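Local coordinates for putative sugar kinase PH1459 (Pyrococcus horikoshii, PDB 3EWM) that probably phosphorylates a sugar, perhaps fructose, at the expense of ATP, as a member of the PfkB carbohydrate kinase family, at the interface of chains A and B. Coordinates in Å, arbitrary orientation; residue numbers count along the deposited sequence, not the author numbering. Chains: chain A/B, Uncharacterized sugar kinase PH1459.

Contact 1 and contact 2 belong to one two-fold interface between identical chains, and the centres of their C-alpha atoms lie about 18 Å apart. Both use the start of helix 60-71 and strand 100-103, with the chains exchanged: contact 1 sets B:Phe61 against A:Leu102, contact 2 sets A:Phe61 against B:Leu102. The two pairs are symmetry mates, so each Phe61 meets Phe91 and Leu102 of the other chain and also borders its loop at 21-23. Many PfkB kinases pair through such beta elements, so the dimer may well be biological, although the structure alone does not show this.

Contact 1: the interface of chains A and B. Residues chain A 91, 102, 104; chain B 60-61, 86-87, 89.
A:Phe91 and A:Leu102, on two strands of the beta surface through which many PfkB sugar kinases pair, and A:Tyr104 in the loop that follows, meet B:Phe61 and the loop leading into strand 88-93 of chain B. The example shows how aromatic rings can knit part of a symmetric interface by using faces and edges together. A:Phe91 offers a face to B:Phe61, whose CE2 sits over the ring centre, 3.5 Å from CG of A:Phe91; the planes stand at 72°, an edge-to-face pair. B:Phe61 in turn receives A:Leu102 on one of its own faces, where the methyl CD2 lies 3.6 Å from ring atom CD2, displaced toward the rim. With an alanine in place of A:Phe91, the edge of B:Phe61 would probably lose the face it packs against, leaving that ring freer to shift.

A:Tyr104 has CG anti to its carbonyl carbon (chi1 -83°), which carries the ring between B:His86 and B:Ile89. B:His86 lays its CB over one face, 3.4 Å from CE2 of A:Tyr104, while CD1 of B:Ile89 lies over the rim of the opposite face, 3.9 Å from the same CE2. The phenol OH donates to the carbonyl O of B:Thr87 at 2.6 Å, at 134° to the C=O bond and tilted modestly from the carbonyl plane. Away from the hydroxyl, the imidazole CD2 of B:His86 meets methyl CD1 of A:Leu102 at 3.7 Å, the side chains sliding past each other in opposite directions.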
loop_
_atom_site.group_PDB
_atom_site.type_symbol
_atom_site.label_atom_id
_atom_site.label_comp_id
_atom_site.label_asym_id
_atom_site.label_seq_id
_atom_site.Cartn_x
_atom_site.Cartn_y
_atom_site.Cartn_z
ATOM N N PHE A 91 -1.937 -5.984 2.045
ATOM C CA PHE A 91 -3.359 -6.289 1.955
ATOM C C PHE A 91 -3.495 -7.781 2.134
ATOM O O PHE A 91 -2.791 -8.545 1.489
ATOM C CB PHE A 91 -3.905 -5.842 0.607
ATOM C CG PHE A 91 -3.806 -4.358 0.401
ATOM C CD1 PHE A 91 -4.866 -3.517 0.777
ATOM C CD2 PHE A 91 -2.646 -3.790 -0.129
ATOM C CE1 PHE A 91 -4.772 -2.150 0.618
ATOM C CE2 PHE A 91 -2.550 -2.412 -0.294
ATOM C CZ PHE A 91 -3.615 -1.598 0.088
ATOM N N LEU A 102 -1.167 -9.193 -0.569
ATOM C CA LEU A 102 -0.488 -8.376 -1.550
ATOM C C LEU A 102 0.355 -7.448 -0.740
ATOM O O LEU A 102 -0.152 -6.514 -0.116
ATOM C CB LEU A 102 -1.462 -7.603 -2.420
ATOM C CG LEU A 102 -0.888 -6.563 -3.387
ATOM C CD1 LEU A 102 0.145 -7.161 -4.381
ATOM C CD2 LEU A 102 -2.049 -5.915 -4.114
ATOM N N TYR A 104 3.383 -4.801 -0.425
ATOM C CA TYR A 104 4.066 -3.747 -1.154
ATOM C C TYR A 104 5.518 -3.728 -0.702
ATOM O O TYR A 104 5.799 -3.587 0.486
ATOM C CB TYR A 104 3.349 -2.408 -0.935
ATOM C CG TYR A 104 2.192 -2.287 -1.886
ATOM C CD1 TYR A 104 1.119 -3.185 -1.821
ATOM C CD2 TYR A 104 2.198 -1.337 -2.904
ATOM C CE1 TYR A 104 0.093 -3.129 -2.728
ATOM C CE2 TYR A 104 1.152 -1.263 -3.805
ATOM C CZ TYR A 104 0.111 -2.166 -3.725
ATOM O OH TYR A 104 -0.935 -2.112 -4.634
ATOM N N PRO B 60 -3.762 -8.587 -7.890
ATOM C CA PRO B 60 -5.218 -8.549 -7.813
ATOM C C PRO B 60 -5.786 -7.142 -7.923
ATOM O O PRO B 60 -6.885 -6.983 -8.414
ATOM C CB PRO B 60 -5.513 -9.153 -6.433
ATOM C CG PRO B 60 -4.358 -10.059 -6.188
ATOM C CD PRO B 60 -3.184 -9.299 -6.734
ATOM N N PHE B 61 -5.039 -6.137 -7.476
ATOM C CA PHE B 61 -5.504 -4.753 -7.564
ATOM C C PHE B 61 -5.469 -4.211 -8.995
ATOM O O PHE B 61 -6.366 -3.448 -9.413
ATOM C CB PHE B 61 -4.739 -3.858 -6.587
ATOM C CG PHE B 61 -5.160 -4.038 -5.149
ATOM C CD1 PHE B 61 -6.205 -4.906 -4.814
ATOM C CD2 PHE B 61 -4.546 -3.306 -4.138
ATOM C CE1 PHE B 61 -6.612 -5.071 -3.481
ATOM C CE2 PHE B 61 -4.946 -3.447 -2.817
ATOM C CZ PHE B 61 -5.980 -4.339 -2.481
ATOM N N HIS B 86 3.981 -2.717 -8.002
ATOM C CA HIS B 86 2.615 -3.007 -7.647
ATOM C C HIS B 86 1.688 -1.869 -8.017
ATOM O O HIS B 86 2.117 -0.744 -8.203
ATOM C CB HIS B 86 2.517 -3.295 -6.160
ATOM C CG HIS B 86 3.302 -4.492 -5.757
ATOM N ND1 HIS B 86 4.450 -4.406 -4.994
ATOM C CD2 HIS B 86 3.155 -5.797 -6.083
ATOM C CE1 HIS B 86 4.943 -5.618 -4.826
ATOM N NE2 HIS B 86 4.175 -6.479 -5.473
ATOM N N THR B 87 0.414 -2.213 -8.121
ATOM C CA THR B 87 -0.641 -1.301 -8.488
ATOM C C THR B 87 -0.638 -0.093 -7.555
ATOM O O THR B 87 -0.460 -0.225 -6.337
ATOM C CB THR B 87 -2.000 -2.029 -8.434
ATOM O OG1 THR B 87 -1.997 -3.119 -9.370
ATOM C CG2 THR B 87 -3.146 -1.087 -8.749
ATOM N N ILE B 89 -1.632 2.752 -5.138
ATOM C CA ILE B 89 -2.560 2.850 -4.050
ATOM C C ILE B 89 -2.440 4.242 -3.433
ATOM O O ILE B 89 -1.365 4.856 -3.402
ATOM C CB ILE B 89 -2.304 1.764 -2.958
ATOM C CG1 ILE B 89 -0.851 1.827 -2.500
ATOM C CG2 ILE B 89 -2.684 0.341 -3.472
ATOM C CD1 ILE B 89 -0.579 1.145 -1.232
#

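Contact 2: the interface of chains A and B. Residues chain A 30, 60-61, 63; chain B 21-23, 102.
A:Pro60 and A:Phe61, which begin helix 60-71 of this PfkB-family kinase, pack against the loop at B:Asp21, B:Leu22 and B:Lys23 and against strand 100-103 of chain B. The site illustrates a common division of labour in a dimer: a closely fitted side and a looser one bridged by water.

On the close side, A:Phe61 takes B:Leu102 on a face, the symmetry mate of the pair in contact 1, and the carbonyl O of B:Leu22 lies at its edge, in the ring plane, 3.5 Å from CE1. A:Pro60 lies alongside B:Leu22, the two pointing the same way with their CB atoms 3.9 Å apart. Its carbonyl O also packs against B:Lys23, 3.4 Å from CB, a contact and not a hydrogen bond. At the margin of the loop A:Lys30 adds a separate polar tie, its amine NZ donating to the carbonyl O of B:Lys23 at 2.8 Å from above the carbonyl plane.

On the looser side B:Lys23 crosses A:Glu63 at about a right angle. The lysine runs extended from its backbone N (chi1 176°) as far as CD, which lies 3.7 Å from CB of the glutamate, and then bends at chi3 (76°). Amine and carboxylate do not touch; water 2 bridges them, 2.6 Å from OE1 of A:Glu63 and 2.7 Å from NZ of B:Lys23. Water 1 similarly links OE1 of A:Glu63 to OD1 of B:Asp21, and may ease the approach of two carboxylates. The same OD1 accepts the backbone N of B:Lys23 at 2.9 Å on its anti side, 22° out of the carboxylate plane. This nearly straight bond probably steadies the turn of the loop against which the ring of A:Pro60 packs.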
loop_
_atom_site.group_PDB
_atom_site.type_symbol
_atom_site.label_atom_id
_atom_site.label_comp_id
_atom_site.label_asym_id
_atom_site.label_seq_id
_atom_site.Cartn_x
_atom_site.Cartn_y
_atom_site.Cartn_z
ATOM N N LYS A 30 -7.578 -1.672 9.148
ATOM C CA LYS A 30 -6.179 -1.318 9.337
ATOM C C LYS A 30 -5.725 -1.787 10.716
ATOM O O LYS A 30 -6.345 -1.474 11.736
ATOM C CB LYS A 30 -5.982 0.197 9.168
ATOM C CG LYS A 30 -4.722 0.792 9.813
ATOM C CD LYS A 30 -4.472 2.228 9.293
ATOM C CE LYS A 30 -4.043 3.175 10.422
ATOM N NZ LYS A 30 -5.127 3.360 11.468
ATOM N N PRO A 60 1.470 9.069 8.363
ATOM C CA PRO A 60 0.488 8.744 9.387
ATOM C C PRO A 60 0.517 7.276 9.789
ATOM O O PRO A 60 0.218 6.948 10.931
ATOM C CB PRO A 60 -0.836 9.046 8.705
ATOM C CG PRO A 60 -0.479 10.148 7.721
ATOM C CD PRO A 60 0.833 9.668 7.179
ATOM N N PHE A 61 0.857 6.411 8.838
ATOM C CA PHE A 61 0.848 4.976 9.097
ATOM C C PHE A 61 2.029 4.604 9.966
ATOM O O PHE A 61 1.914 3.767 10.851
ATOM C CB PHE A 61 0.811 4.180 7.784
ATOM C CG PHE A 61 -0.557 4.157 7.126
ATOM C CD1 PHE A 61 -1.662 4.792 7.732
ATOM C CD2 PHE A 61 -0.750 3.491 5.924
ATOM C CE1 PHE A 61 -2.925 4.755 7.154
ATOM C CE2 PHE A 61 -2.014 3.447 5.339
ATOM C CZ PHE A 61 -3.100 4.079 5.952
ATOM N N GLU A 63 3.428 6.731 12.107
ATOM C CA GLU A 63 3.028 7.222 13.435
ATOM C C GLU A 63 2.080 6.283 14.145
ATOM O O GLU A 63 2.251 6.025 15.314
ATOM C CB GLU A 63 2.371 8.591 13.315
ATOM C CG GLU A 63 3.367 9.667 12.956
ATOM C CD GLU A 63 2.718 10.849 12.273
ATOM O OE1 GLU A 63 1.518 11.105 12.527
ATOM O OE2 GLU A 63 3.418 11.526 11.485
ATOM N N ASP B 21 -7.792 11.565 11.197
ATOM C CA ASP B 21 -6.501 11.510 10.523
ATOM C C ASP B 21 -6.305 10.091 10.027
ATOM O O ASP B 21 -6.723 9.135 10.665
ATOM C CB ASP B 21 -5.334 11.875 11.453
ATOM C CG ASP B 21 -4.025 12.161 10.672
ATOM O OD1 ASP B 21 -3.197 11.233 10.452
ATOM O OD2 ASP B 21 -3.836 13.329 10.241
ATOM N N LEU B 22 -5.652 9.958 8.890
ATOM C CA LEU B 22 -5.296 8.642 8.375
ATOM C C LEU B 22 -4.627 7.758 9.414
ATOM O O LEU B 22 -4.826 6.543 9.411
ATOM C CB LEU B 22 -4.407 8.784 7.136
ATOM C CG LEU B 22 -5.153 9.305 5.911
ATOM C CD1 LEU B 22 -4.167 9.794 4.839
ATOM C CD2 LEU B 22 -6.139 8.236 5.359
ATOM N N LYS B 23 -3.832 8.365 10.297
ATOM C CA LYS B 23 -3.196 7.627 11.372
ATOM C C LYS B 23 -4.239 6.803 12.139
ATOM O O LYS B 23 -3.984 5.664 12.507
ATOM C CB LYS B 23 -2.469 8.570 12.330
ATOM C CG LYS B 23 -1.840 7.882 13.547
ATOM C CD LYS B 23 -1.132 8.862 14.453
ATOM C CE LYS B 23 -2.140 9.664 15.268
ATOM N NZ LYS B 23 -1.448 10.709 16.042
ATOM N N LEU B 102 -2.501 9.634 1.544
ATOM C CA LEU B 102 -1.182 9.070 1.658
ATOM C C LEU B 102 -1.033 8.275 0.382
ATOM O O LEU B 102 -1.629 7.193 0.231
ATOM C CB LEU B 102 -1.067 8.161 2.889
ATOM C CG LEU B 102 0.286 7.435 2.962
ATOM C CD1 LEU B 102 1.443 8.417 3.025
ATOM C CD2 LEU B 102 0.348 6.432 4.116
HETATM O O HOH W 1 -0.795 12.196 11.300
HETATM O O HOH W 2 0.853 11.593 14.975
#